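Local structure of 6-aminohexanoate-dimer hydrolase (Bacillus anthracis, 4GB7) at residues A[145-149]-A[272-278]; A[151-155]-A[329-333]; A[174-178]-A[190-194]; A[246-250]-A[355-360]. The protein is a putative serine hydrolase of the beta-lactamase superfamily that probably cleaves the amide bond of linear 6-aminohexanoate dimers. Where two conformers were deposited one is given. Numbering follows the deposited sequence.

Interaction 1. Residues A[145-149]-A[272-278]; sequences FTGAI and NVSERIW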
loop_
_atom_site.group_PDB
_atom_site.type_symbol
_atom_site.label_atom_id
_atom_site.label_comp_id
_atom_site.label_asym_id
_atom_site.label_seq_id
_atom_site.Cartn_x
_atom_site.Cartn_y
_atom_site.Cartn_z
ATOM N N PHE A 145 -3.131 5.606 2.517
ATOM C CA PHE A 145 -4.002 6.011 3.640
ATOM C C PHE A 145 -3.371 7.109 4.431
ATOM O O PHE A 145 -4.064 8.069 4.767
ATOM C CB PHE A 145 -4.359 4.786 4.477
ATOM C CG PHE A 145 -5.260 3.832 3.728
ATOM C CD1 PHE A 145 -6.609 4.007 3.735
ATOM C CD2 PHE A 145 -4.725 2.807 3.004
ATOM C CE1 PHE A 145 -7.434 3.184 3.000
ATOM C CE2 PHE A 145 -5.516 1.968 2.284
ATOM C CZ PHE A 145 -6.873 2.150 2.280
ATOM N N THR A 146 -2.083 6.965 4.765
ATOM C CA THR A 146 -1.338 8.060 5.376
ATOM C C THR A 146 -1.330 9.284 4.486
ATOM O O THR A 146 -1.597 10.411 4.960
ATOM C CB THR A 146 0.083 7.618 5.760
ATOM O OG1 THR A 146 -0.021 6.702 6.857
ATOM C CG2 THR A 146 0.982 8.797 6.175
ATOM N N GLY A 147 -1.069 9.109 3.213
ATOM C CA GLY A 147 -1.079 10.232 2.254
ATOM C C GLY A 147 -2.423 10.970 2.212
ATOM O O GLY A 147 -2.490 12.198 2.225
ATOM N N ALA A 148 -3.501 10.208 2.169
ATOM C CA ALA A 148 -4.849 10.773 2.104
ATOM C C ALA A 148 -5.163 11.624 3.317
ATOM O O ALA A 148 -5.761 12.700 3.165
ATOM C CB ALA A 148 -5.870 9.661 1.971
ATOM N N ILE A 149 -4.777 11.140 4.505
ATOM C CA ILE A 149 -5.036 11.854 5.767
ATOM C C ILE A 149 -4.161 13.088 5.843
ATOM O O ILE A 149 -4.642 14.158 6.298
ATOM C CB ILE A 149 -4.894 10.953 7.038
ATOM C CG1 ILE A 149 -5.948 9.817 6.948
ATOM C CG2 ILE A 149 -5.047 11.772 8.335
ATOM C CD1 ILE A 149 -5.700 8.634 7.866
ATOM N N ASN A 272 -7.634 7.328 13.241
ATOM C CA ASN A 272 -7.757 8.259 12.134
ATOM C C ASN A 272 -8.281 7.577 10.882
ATOM O O ASN A 272 -9.187 8.083 10.218
ATOM C CB ASN A 272 -6.419 8.983 11.865
ATOM C CG ASN A 272 -6.236 10.207 12.728
ATOM O OD1 ASN A 272 -6.860 11.225 12.430
ATOM N ND2 ASN A 272 -5.394 10.132 13.786
ATOM N N VAL A 273 -7.706 6.437 10.516
ATOM C CA VAL A 273 -8.149 5.783 9.315
ATOM C C VAL A 273 -9.592 5.320 9.460
ATOM O O VAL A 273 -10.395 5.434 8.512
ATOM C CB VAL A 273 -7.218 4.596 8.915
ATOM C CG1 VAL A 273 -7.838 3.787 7.771
ATOM C CG2 VAL A 273 -5.833 5.103 8.556
ATOM N N SER A 274 -9.945 4.817 10.633
ATOM C CA SER A 274 -11.330 4.394 10.904
ATOM C C SER A 274 -12.322 5.543 10.837
ATOM O O SER A 274 -13.307 5.477 10.131
ATOM C CB SER A 274 -11.463 3.726 12.289
ATOM O OG SER A 274 -12.821 3.356 12.533
ATOM N N GLU A 275 -12.030 6.624 11.544
ATOM C CA GLU A 275 -12.969 7.736 11.604
ATOM C C GLU A 275 -13.130 8.439 10.245
ATOM O O GLU A 275 -14.211 8.834 9.810
ATOM C CB GLU A 275 -12.499 8.724 12.677
ATOM C CG GLU A 275 -12.666 8.154 14.080
ATOM C CD GLU A 275 -12.198 9.052 15.188
ATOM O OE1 GLU A 275 -11.829 10.189 14.928
ATOM O OE2 GLU A 275 -12.262 8.624 16.341
ATOM N N ARG A 276 -12.018 8.585 9.542
ATOM C CA ARG A 276 -12.021 9.361 8.313
ATOM C C ARG A 276 -12.423 8.576 7.073
ATOM O O ARG A 276 -12.907 9.165 6.090
ATOM C CB ARG A 276 -10.656 9.988 8.121
ATOM C CG ARG A 276 -10.322 11.054 9.143
ATOM C CD ARG A 276 -8.841 11.378 9.157
ATOM N NE ARG A 276 -8.551 12.481 10.078
ATOM C CZ ARG A 276 -8.680 13.777 9.775
ATOM N NH1 ARG A 276 -9.036 14.184 8.543
ATOM N NH2 ARG A 276 -8.409 14.693 10.707
ATOM N N ILE A 277 -12.165 7.275 7.058
ATOM C CA ILE A 277 -12.307 6.499 5.841
ATOM C C ILE A 277 -13.078 5.201 6.094
ATOM O O ILE A 277 -14.101 4.958 5.435
ATOM C CB ILE A 277 -10.940 6.158 5.164
ATOM C CG1 ILE A 277 -10.198 7.440 4.812
ATOM C CG2 ILE A 277 -11.135 5.133 4.026
ATOM C CD1 ILE A 277 -8.751 7.233 4.382
ATOM N N TRP A 278 -12.592 4.384 7.010
ATOM C CA TRP A 278 -13.046 2.962 7.103
ATOM C C TRP A 278 -14.492 2.831 7.574
ATOM O O TRP A 278 -15.133 1.819 7.360
ATOM C CB TRP A 278 -12.112 2.086 7.995
ATOM C CG TRP A 278 -11.938 0.729 7.386
ATOM C CD1 TRP A 278 -12.655 -0.422 7.637
ATOM C CD2 TRP A 278 -11.013 0.406 6.324
ATOM N NE1 TRP A 278 -12.231 -1.442 6.819
ATOM C CE2 TRP A 278 -11.259 -0.986 5.969
ATOM C CE3 TRP A 278 -10.036 1.118 5.636
ATOM C CZ2 TRP A 278 -10.509 -1.626 4.991
ATOM C CZ3 TRP A 278 -9.310 0.472 4.638
ATOM C CH2 TRP A 278 -9.517 -0.863 4.345
#
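Ile149 lies over Val273 and Arg276: its CD1 is 3.6 Å from Val273 CG2 and 4.1 Å from Asn272 CB, while its CG2 rests over one face of the Arg276 guanidinium and meets Arg276 CD at 3.9 Å. One turn earlier on the same helix, Phe145 reaches Ile277 CD1 with its CD1 (3.9 Å) and Trp278 CZ3 with its CE1 (3.7 Å), the two aromatic rings meeting obliquely with planes at 49°. The axes of the two segments cross at 73° and come no closer than 10.8 Å, so these large side chains fill the gap. A wider pi-type turn at 274-278 gives Ile277 N and Trp278 N the same acceptor, Val273 O. Helix 143-155 begins with Lys143 of a probable SxxK motif, as in serine beta-lactamases. Arg276 donates from NE to Asn272 OD1 (3.2 Å) and forms a salt bridge with Glu156; Asn272 ND2 hydrogen-bonds to Thr265. No hydrogen bond joins the segments, so the contact is one of apolar and van der Waals packing.

Interaction 2. Residues A[151-155]-A[329-333]; sequences QSLAE and LPSSI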
loop_
_atom_site.group_PDB
_atom_site.type_symbol
_atom_site.label_atom_id
_atom_site.label_comp_id
_atom_site.label_asym_id
_atom_site.label_seq_id
_atom_site.Cartn_x
_atom_site.Cartn_y
_atom_site.Cartn_z
ATOM N N GLN A 151 -3.181 14.890 3.329
ATOM C CA GLN A 151 -3.823 15.847 2.399
ATOM C C GLN A 151 -5.056 16.479 3.044
ATOM O O GLN A 151 -5.275 17.703 2.926
ATOM C CB GLN A 151 -4.199 15.191 1.082
ATOM C CG GLN A 151 -4.493 16.178 -0.049
ATOM C CD GLN A 151 -3.260 16.995 -0.401
ATOM O OE1 GLN A 151 -2.154 16.452 -0.543
ATOM N NE2 GLN A 151 -3.423 18.301 -0.492
ATOM N N SER A 152 -5.848 15.654 3.742
ATOM C CA SER A 152 -7.058 16.142 4.449
ATOM C C SER A 152 -6.650 17.163 5.507
ATOM O O SER A 152 -7.244 18.222 5.591
ATOM C CB SER A 152 -7.840 15.006 5.102
ATOM O OG SER A 152 -8.175 14.039 4.126
ATOM N N LEU A 153 -5.660 16.829 6.332
ATOM C CA LEU A 153 -5.233 17.753 7.381
ATOM C C LEU A 153 -4.690 19.057 6.846
ATOM O O LEU A 153 -4.909 20.158 7.450
ATOM C CB LEU A 153 -4.211 17.069 8.296
ATOM C CG LEU A 153 -4.700 15.951 9.210
ATOM C CD1 LEU A 153 -3.507 15.176 9.731
ATOM C CD2 LEU A 153 -5.509 16.490 10.365
ATOM N N ALA A 154 -3.989 18.962 5.714
ATOM C CA ALA A 154 -3.395 20.159 5.082
ATOM C C ALA A 154 -4.515 21.092 4.583
ATOM O O ALA A 154 -4.538 22.327 4.868
ATOM C CB ALA A 154 -2.436 19.772 3.973
ATOM N N GLU A 155 -5.492 20.495 3.925
ATOM C CA GLU A 155 -6.680 21.241 3.476
ATOM C C GLU A 155 -7.610 21.787 4.609
ATOM O O GLU A 155 -8.361 22.738 4.388
ATOM C CB GLU A 155 -7.396 20.445 2.384
ATOM C CG GLU A 155 -6.438 20.285 1.179
ATOM C CD GLU A 155 -7.048 19.743 -0.103
ATOM O OE1 GLU A 155 -8.283 19.769 -0.288
ATOM O OE2 GLU A 155 -6.262 19.287 -0.951
ATOM N N LEU A 329 -12.841 12.440 1.097
ATOM C CA LEU A 329 -11.460 12.810 0.971
ATOM C C LEU A 329 -11.330 13.923 -0.059
ATOM O O LEU A 329 -12.155 14.077 -0.914
ATOM C CB LEU A 329 -10.653 11.577 0.522
ATOM C CG LEU A 329 -10.430 10.489 1.586
ATOM C CD1 LEU A 329 -9.716 9.319 0.942
ATOM C CD2 LEU A 329 -9.689 11.003 2.800
ATOM N N PRO A 330 -10.276 14.748 0.058
ATOM C CA PRO A 330 -10.097 15.833 -0.874
ATOM C C PRO A 330 -10.092 15.375 -2.339
ATOM O O PRO A 330 -9.407 14.390 -2.709
ATOM C CB PRO A 330 -8.740 16.427 -0.468
ATOM C CG PRO A 330 -8.557 16.010 0.943
ATOM C CD PRO A 330 -9.222 14.693 1.075
ATOM N N SER A 331 -10.835 16.116 -3.170
ATOM C CA SER A 331 -10.827 15.856 -4.600
ATOM C C SER A 331 -9.422 16.129 -5.188
ATOM O O SER A 331 -9.073 15.628 -6.238
ATOM C CB SER A 331 -11.894 16.696 -5.305
ATOM O OG SER A 331 -11.598 18.074 -5.131
ATOM N N SER A 332 -8.620 16.933 -4.523
ATOM C CA SER A 332 -7.258 17.207 -5.002
ATOM C C SER A 332 -6.370 15.960 -5.138
ATOM O O SER A 332 -5.426 15.980 -5.930
ATOM C CB SER A 332 -6.551 18.207 -4.085
ATOM O OG SER A 332 -6.249 17.624 -2.825
ATOM N N ILE A 333 -6.651 14.892 -4.364
ATOM C CA ILE A 333 -5.773 13.736 -4.343
ATOM C C ILE A 333 -5.677 13.199 -5.734
ATOM O O ILE A 333 -4.596 13.086 -6.310
ATOM C CB ILE A 333 -6.207 12.608 -3.358
ATOM C CG1 ILE A 333 -6.140 13.108 -1.921
ATOM C CG2 ILE A 333 -5.285 11.373 -3.489
ATOM C CD1 ILE A 333 -6.850 12.271 -0.884
HETATM O O HOH W 1 -9.467 19.094 -2.656
#
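Leu329 opens the segment in an extended conformation and brings its CD2 to 3.6 Å from Ser152 OG, a hydroxyl already hydrogen-bonded to Ala148 O in its own helix. Pro330 follows as the central wedge: its CD lies 3.3 Å from Ser152 OG, its CG 4.2 Å from Gln151 CG, and its CB 3.4 Å from Glu155 OE1, so the ring sits against successive turns of the 143-155 helix near its C-terminal end. This is where the loop after strand 326-327 leads into helix 332-338, and the contact joins that entry to the helix running from the probable SxxK motif of the beta-lactamase fold. Ser332 turns back, and its OG donates a short 2.5 Å hydrogen bond to Glu155 OE2, which also accepts from Gln151 NE2 at 3.0 Å. Water 1 makes a second link, donating to Glu155 OE1 (2.7 Å) and accepting from Ser332 N (3.0 Å). Ile333 then places CG1 4.0 Å from Gln151 CG, on the buried side next to Leu317 of helix 307-318.

Interaction 3. Residues A[174-178]-A[190-194]; sequences NTPFG and VSVEY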
loop_
_atom_site.group_PDB
_atom_site.type_symbol
_atom_site.label_atom_id
_atom_site.label_comp_id
_atom_site.label_asym_id
_atom_site.label_seq_id
_atom_site.Cartn_x
_atom_site.Cartn_y
_atom_site.Cartn_z
ATOM N N ASN A 174 16.279 18.723 13.337
ATOM C CA ASN A 174 17.603 18.734 12.690
ATOM C C ASN A 174 18.083 17.351 12.260
ATOM O O ASN A 174 19.236 17.202 11.921
ATOM C CB ASN A 174 18.668 19.455 13.557
ATOM C CG ASN A 174 18.373 20.918 13.734
ATOM O OD1 ASN A 174 17.844 21.573 12.817
ATOM N ND2 ASN A 174 18.717 21.457 14.910
ATOM N N THR A 175 17.183 16.359 12.237
ATOM C CA THR A 175 17.494 15.007 11.695
ATOM C C THR A 175 17.049 14.926 10.253
ATOM O O THR A 175 16.311 15.764 9.815
ATOM C CB THR A 175 16.853 13.868 12.512
ATOM O OG1 THR A 175 15.438 13.823 12.272
ATOM C CG2 THR A 175 17.151 14.030 14.009
ATOM N N PRO A 176 17.473 13.884 9.501
ATOM C CA PRO A 176 17.134 13.874 8.096
ATOM C C PRO A 176 15.623 13.897 7.763
ATOM O O PRO A 176 15.195 14.591 6.825
ATOM C CB PRO A 176 17.718 12.555 7.632
ATOM C CG PRO A 176 18.929 12.397 8.500
ATOM C CD PRO A 176 18.463 12.848 9.836
ATOM N N PHE A 177 14.842 13.066 8.440
ATOM C CA PHE A 177 13.365 13.118 8.238
ATOM C C PHE A 177 12.765 14.386 8.801
ATOM O O PHE A 177 11.765 14.864 8.290
ATOM C CB PHE A 177 12.627 11.891 8.789
ATOM C CG PHE A 177 12.850 10.643 7.981
ATOM C CD1 PHE A 177 12.390 10.563 6.680
ATOM C CD2 PHE A 177 13.518 9.565 8.524
ATOM C CE1 PHE A 177 12.580 9.420 5.930
ATOM C CE2 PHE A 177 13.719 8.424 7.780
ATOM C CZ PHE A 177 13.271 8.375 6.486
ATOM N N GLY A 178 13.380 14.940 9.834
ATOM C CA GLY A 178 12.940 16.209 10.390
ATOM C C GLY A 178 13.056 17.425 9.493
ATOM O O GLY A 178 12.167 18.335 9.489
ATOM N N VAL A 190 13.148 12.052 0.085
ATOM C CA VAL A 190 14.034 12.064 1.240
ATOM C C VAL A 190 14.954 10.851 1.168
ATOM O O VAL A 190 14.496 9.670 1.181
ATOM C CB VAL A 190 13.211 12.080 2.551
ATOM C CG1 VAL A 190 14.131 12.237 3.730
ATOM C CG2 VAL A 190 12.122 13.200 2.504
ATOM N N SER A 191 16.251 11.148 1.059
ATOM C CA SER A 191 17.270 10.121 0.771
ATOM C C SER A 191 17.963 9.770 2.079
ATOM O O SER A 191 18.720 10.593 2.655
ATOM C CB SER A 191 18.260 10.634 -0.269
ATOM O OG SER A 191 17.694 10.771 -1.565
ATOM N N VAL A 192 17.728 8.559 2.538
ATOM C CA VAL A 192 18.150 8.135 3.841
ATOM C C VAL A 192 18.591 6.679 3.812
ATOM O O VAL A 192 17.996 5.834 3.119
ATOM C CB VAL A 192 16.968 8.279 4.844
ATOM C CG1 VAL A 192 17.057 7.322 6.005
ATOM C CG2 VAL A 192 16.827 9.735 5.323
ATOM N N GLU A 193 19.628 6.389 4.592
ATOM C CA GLU A 193 20.083 5.017 4.833
ATOM C C GLU A 193 20.061 4.768 6.356
ATOM O O GLU A 193 20.192 5.727 7.169
ATOM C CB GLU A 193 21.497 4.785 4.229
ATOM C CG GLU A 193 22.625 5.564 4.934
ATOM C CD GLU A 193 24.057 5.301 4.417
ATOM O OE1 GLU A 193 24.970 6.013 4.833
ATOM O OE2 GLU A 193 24.245 4.389 3.599
ATOM N N TYR A 194 19.921 3.508 6.725
ATOM C CA TYR A 194 19.923 3.078 8.095
ATOM C C TYR A 194 21.033 2.061 8.246
ATOM O O TYR A 194 21.418 1.387 7.256
ATOM C CB TYR A 194 18.597 2.367 8.463
ATOM C CG TYR A 194 17.319 3.129 8.095
ATOM C CD1 TYR A 194 16.788 4.093 8.936
ATOM C CD2 TYR A 194 16.657 2.883 6.926
ATOM C CE1 TYR A 194 15.624 4.757 8.605
ATOM C CE2 TYR A 194 15.496 3.532 6.591
ATOM C CZ TYR A 194 14.996 4.501 7.437
ATOM O OH TYR A 194 13.831 5.171 7.141
#
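Apolar contacts dominate, centred on Phe177, whose ring extends from a short helical turn toward the strand 191-193. Its CD1 meets Val190 CG1 at 3.8 Å and its CE2 meets Val192 CG1 at 3.9 Å; Pro176 CB adds a contact of 3.8 Å to Val192 CG2. The CA-to-CB bonds of Val190 and Val192 point toward the helical turn, that of Ser191 away, as expected in an extended chain. A CH-pi contact lies over one face of the Phe177 ring, with Val192 CG2 4.2 Å from the ring centroid and 20° off its normal. The strand pairs antiparallel with 238-241 in a two-stranded sheet, and the contact packs the 176-179 turn against this small sheet in the beta-lactamase-like fold; helix 251-265 also borders Phe177, through Ser253 and Thr256. Among polar groups, Tyr194 OH lies at the edge of the Phe177 ring, 3.3 Å from Phe177 CE2, and hydrogen-bonds to Asn250. Thr175 N-caps the turn, its OG1 accepting a weak hydrogen bond from Gly178 N at 3.4 Å.

Interaction 4. Residues A[246-250]-A[355-360]; sequences VFSYN and YHNQWW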
loop_
_atom_site.group_PDB
_atom_site.type_symbol
_atom_site.label_atom_id
_atom_site.label_comp_id
_atom_site.label_asym_id
_atom_site.label_seq_id
_atom_site.Cartn_x
_atom_site.Cartn_y
_atom_site.Cartn_z
ATOM N N VAL A 246 16.056 14.175 -5.309
ATOM C CA VAL A 246 15.826 12.981 -6.140
ATOM C C VAL A 246 14.787 12.084 -5.454
ATOM O O VAL A 246 14.626 12.139 -4.244
ATOM C CB VAL A 246 17.122 12.169 -6.360
ATOM C CG1 VAL A 246 17.641 11.585 -5.041
ATOM C CG2 VAL A 246 16.933 11.101 -7.425
ATOM N N PHE A 247 14.126 11.252 -6.236
ATOM C CA PHE A 247 13.253 10.221 -5.704
ATOM C C PHE A 247 14.083 9.139 -5.010
ATOM O O PHE A 247 15.057 8.625 -5.585
ATOM C CB PHE A 247 12.413 9.610 -6.832
ATOM C CG PHE A 247 11.551 8.450 -6.413
ATOM C CD1 PHE A 247 10.340 8.677 -5.822
ATOM C CD2 PHE A 247 11.935 7.137 -6.658
ATOM C CE1 PHE A 247 9.503 7.637 -5.475
ATOM C CE2 PHE A 247 11.103 6.075 -6.281
ATOM C CZ PHE A 247 9.878 6.329 -5.703
ATOM N N SER A 248 13.671 8.772 -3.789
ATOM C CA SER A 248 14.257 7.662 -3.050
ATOM C C SER A 248 13.152 7.054 -2.216
ATOM O O SER A 248 12.722 7.645 -1.215
ATOM C CB SER A 248 15.397 8.141 -2.136
ATOM O OG SER A 248 15.996 7.043 -1.480
ATOM N N TYR A 249 12.664 5.887 -2.643
ATOM C CA TYR A 249 11.564 5.245 -1.936
ATOM C C TYR A 249 12.002 4.819 -0.538
ATOM O O TYR A 249 12.988 4.096 -0.388
ATOM C CB TYR A 249 11.117 4.044 -2.728
ATOM C CG TYR A 249 9.817 3.421 -2.300
ATOM C CD1 TYR A 249 8.587 3.942 -2.709
ATOM C CD2 TYR A 249 9.809 2.275 -1.562
ATOM C CE1 TYR A 249 7.393 3.328 -2.371
ATOM C CE2 TYR A 249 8.624 1.662 -1.193
ATOM C CZ TYR A 249 7.424 2.184 -1.605
ATOM O OH TYR A 249 6.287 1.526 -1.243
ATOM N N ASN A 250 11.275 5.271 0.491
ATOM C CA ASN A 250 11.626 4.918 1.849
ATOM C C ASN A 250 10.390 4.841 2.763
ATOM O O ASN A 250 9.681 5.823 2.944
ATOM C CB ASN A 250 12.611 5.962 2.401
ATOM C CG ASN A 250 13.427 5.454 3.581
ATOM O OD1 ASN A 250 12.878 5.021 4.606
ATOM N ND2 ASN A 250 14.777 5.512 3.437
ATOM N N TYR A 355 5.929 9.677 -9.396
ATOM C CA TYR A 355 5.415 9.346 -8.069
ATOM C C TYR A 355 4.995 10.641 -7.382
ATOM O O TYR A 355 5.777 11.598 -7.352
ATOM C CB TYR A 355 6.484 8.688 -7.253
ATOM C CG TYR A 355 6.063 8.128 -5.900
ATOM C CD1 TYR A 355 5.949 8.937 -4.785
ATOM C CD2 TYR A 355 5.785 6.749 -5.747
ATOM C CE1 TYR A 355 5.638 8.402 -3.535
ATOM C CE2 TYR A 355 5.453 6.219 -4.511
ATOM C CZ TYR A 355 5.340 7.041 -3.416
ATOM O OH TYR A 355 5.081 6.501 -2.184
ATOM N N HIS A 356 3.787 10.656 -6.829
ATOM C CA HIS A 356 3.249 11.856 -6.192
ATOM C C HIS A 356 2.326 11.452 -5.058
ATOM O O HIS A 356 1.409 10.651 -5.255
ATOM C CB HIS A 356 2.497 12.700 -7.225
ATOM C CG HIS A 356 2.182 14.117 -6.764
ATOM N ND1 HIS A 356 2.905 14.766 -5.815
ATOM C CD2 HIS A 356 1.231 15.008 -7.206
ATOM C CE1 HIS A 356 2.400 15.994 -5.632
ATOM N NE2 HIS A 356 1.393 16.162 -6.495
ATOM N N ASN A 357 2.570 11.977 -3.855
ATOM C CA ASN A 357 1.669 11.819 -2.722
ATOM C C ASN A 357 1.295 10.371 -2.391
ATOM O O ASN A 357 0.145 10.037 -2.094
ATOM C CB ASN A 357 0.412 12.692 -2.984
ATOM C CG ASN A 357 0.753 14.177 -3.052
ATOM O OD1 ASN A 357 1.716 14.621 -2.409
ATOM N ND2 ASN A 357 -0.016 14.941 -3.849
ATOM N N GLN A 358 2.308 9.529 -2.428
ATOM C CA GLN A 358 2.255 8.112 -2.063
ATOM C C GLN A 358 1.727 7.204 -3.163
ATOM O O GLN A 358 1.576 5.998 -2.937
ATOM C CB GLN A 358 1.592 7.848 -0.703
ATOM C CG GLN A 358 2.129 8.730 0.457
ATOM C CD GLN A 358 3.541 8.339 0.892
ATOM O OE1 GLN A 358 3.730 7.399 1.669
ATOM N NE2 GLN A 358 4.547 9.112 0.435
ATOM N N TRP A 359 1.469 7.775 -4.347
ATOM C CA TRP A 359 0.981 7.005 -5.529
ATOM C C TRP A 359 1.989 6.961 -6.697
ATOM O O TRP A 359 2.681 7.942 -7.009
ATOM C CB TRP A 359 -0.308 7.619 -6.073
ATOM C CG TRP A 359 -1.465 7.478 -5.148
ATOM C CD1 TRP A 359 -1.870 8.362 -4.148
ATOM C CD2 TRP A 359 -2.457 6.440 -5.173
ATOM N NE1 TRP A 359 -2.983 7.914 -3.543
ATOM C CE2 TRP A 359 -3.387 6.748 -4.120
ATOM C CE3 TRP A 359 -2.637 5.262 -5.918
ATOM C CZ2 TRP A 359 -4.453 5.929 -3.811
ATOM C CZ3 TRP A 359 -3.722 4.462 -5.612
ATOM C CH2 TRP A 359 -4.623 4.791 -4.573
ATOM N N TRP A 360 2.072 5.804 -7.347
ATOM C CA TRP A 360 2.822 5.623 -8.590
ATOM C C TRP A 360 1.959 6.011 -9.771
ATOM O O TRP A 360 0.739 5.726 -9.810
ATOM C CB TRP A 360 3.261 4.173 -8.797
ATOM C CG TRP A 360 4.095 3.603 -7.664
ATOM C CD1 TRP A 360 3.645 3.058 -6.485
ATOM C CD2 TRP A 360 5.569 3.551 -7.575
ATOM N NE1 TRP A 360 4.690 2.662 -5.697
ATOM C CE2 TRP A 360 5.880 2.930 -6.305
ATOM C CE3 TRP A 360 6.616 3.955 -8.412
ATOM C CZ2 TRP A 360 7.174 2.725 -5.893
ATOM C CZ3 TRP A 360 7.921 3.690 -8.010
ATOM C CH2 TRP A 360 8.201 3.109 -6.778
HETATM O O HOH W 2 4.115 1.546 -3.064
#
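Four aromatic side chains gather into a cluster between the 246-250 loop and the beta hairpin of 355-360. Phe247 and Tyr249 both adopt the t rotamer with chi2 of 82°, so the two rings extend in the same general direction from an extended backbone and reach across to the hairpin. Tyr355, also t at chi1, presents a ring face to Phe247, whose CE1 lies 3.5 Å from Tyr355 CG; the planes meet at 53°. Trp360 takes m at chi1, which swings its indole toward the loop, and the edge of Phe247 points at its face in an offset edge-to-face pair, centroids 5.7 Å apart. Tyr249 CE1 comes within 3.6 Å of Trp360 CZ2, while water 2 joins the polar ends, 2.8 Å from Tyr249 OH and accepting from Trp360 NE1 at 2.9 Å. Tyr249 OH also hydrogen-bonds to Ser140 and, weakly, to Lys143. With these it probably forms the active site, as in serine beta-lactamases and related hydrolases; a nitrate ion, probably from crystallisation, lies nearby. The hairpin closes through a type I' turn from His356 to Trp359, with Asn357 and Gln358 at left-handed backbone angles. Asn250 N-caps helix 251-265 at the loop's end, and Trp360 continues the hairpin beside strand 369-373, an edge strand of the five-stranded antiparallel sheet.

Interactions 1 and 2 share helix 143-155 and touch, their centres 11 Å apart: Ala148 packs on Leu329 and Ile333, and Arg276 on Ser152 and Leu153. The centre of interaction 4 lies 19 and 18 Å from theirs, yet it touches both, through Gly147 on Gln358 and Ile333 on Trp359. The centre of interaction 3 is about 25 Å from those of interactions 1 and 2 and about 15 Å from that of interaction 4, which it touches through Tyr194 and Asn250. Along the chain, the segments of 1, 2 and 4 alternate; 3 is nested inside 1 and 2 and precedes 4. Segments far apart in sequence are thus packed together, interaction 4 alone contributing a residue to the probable active site.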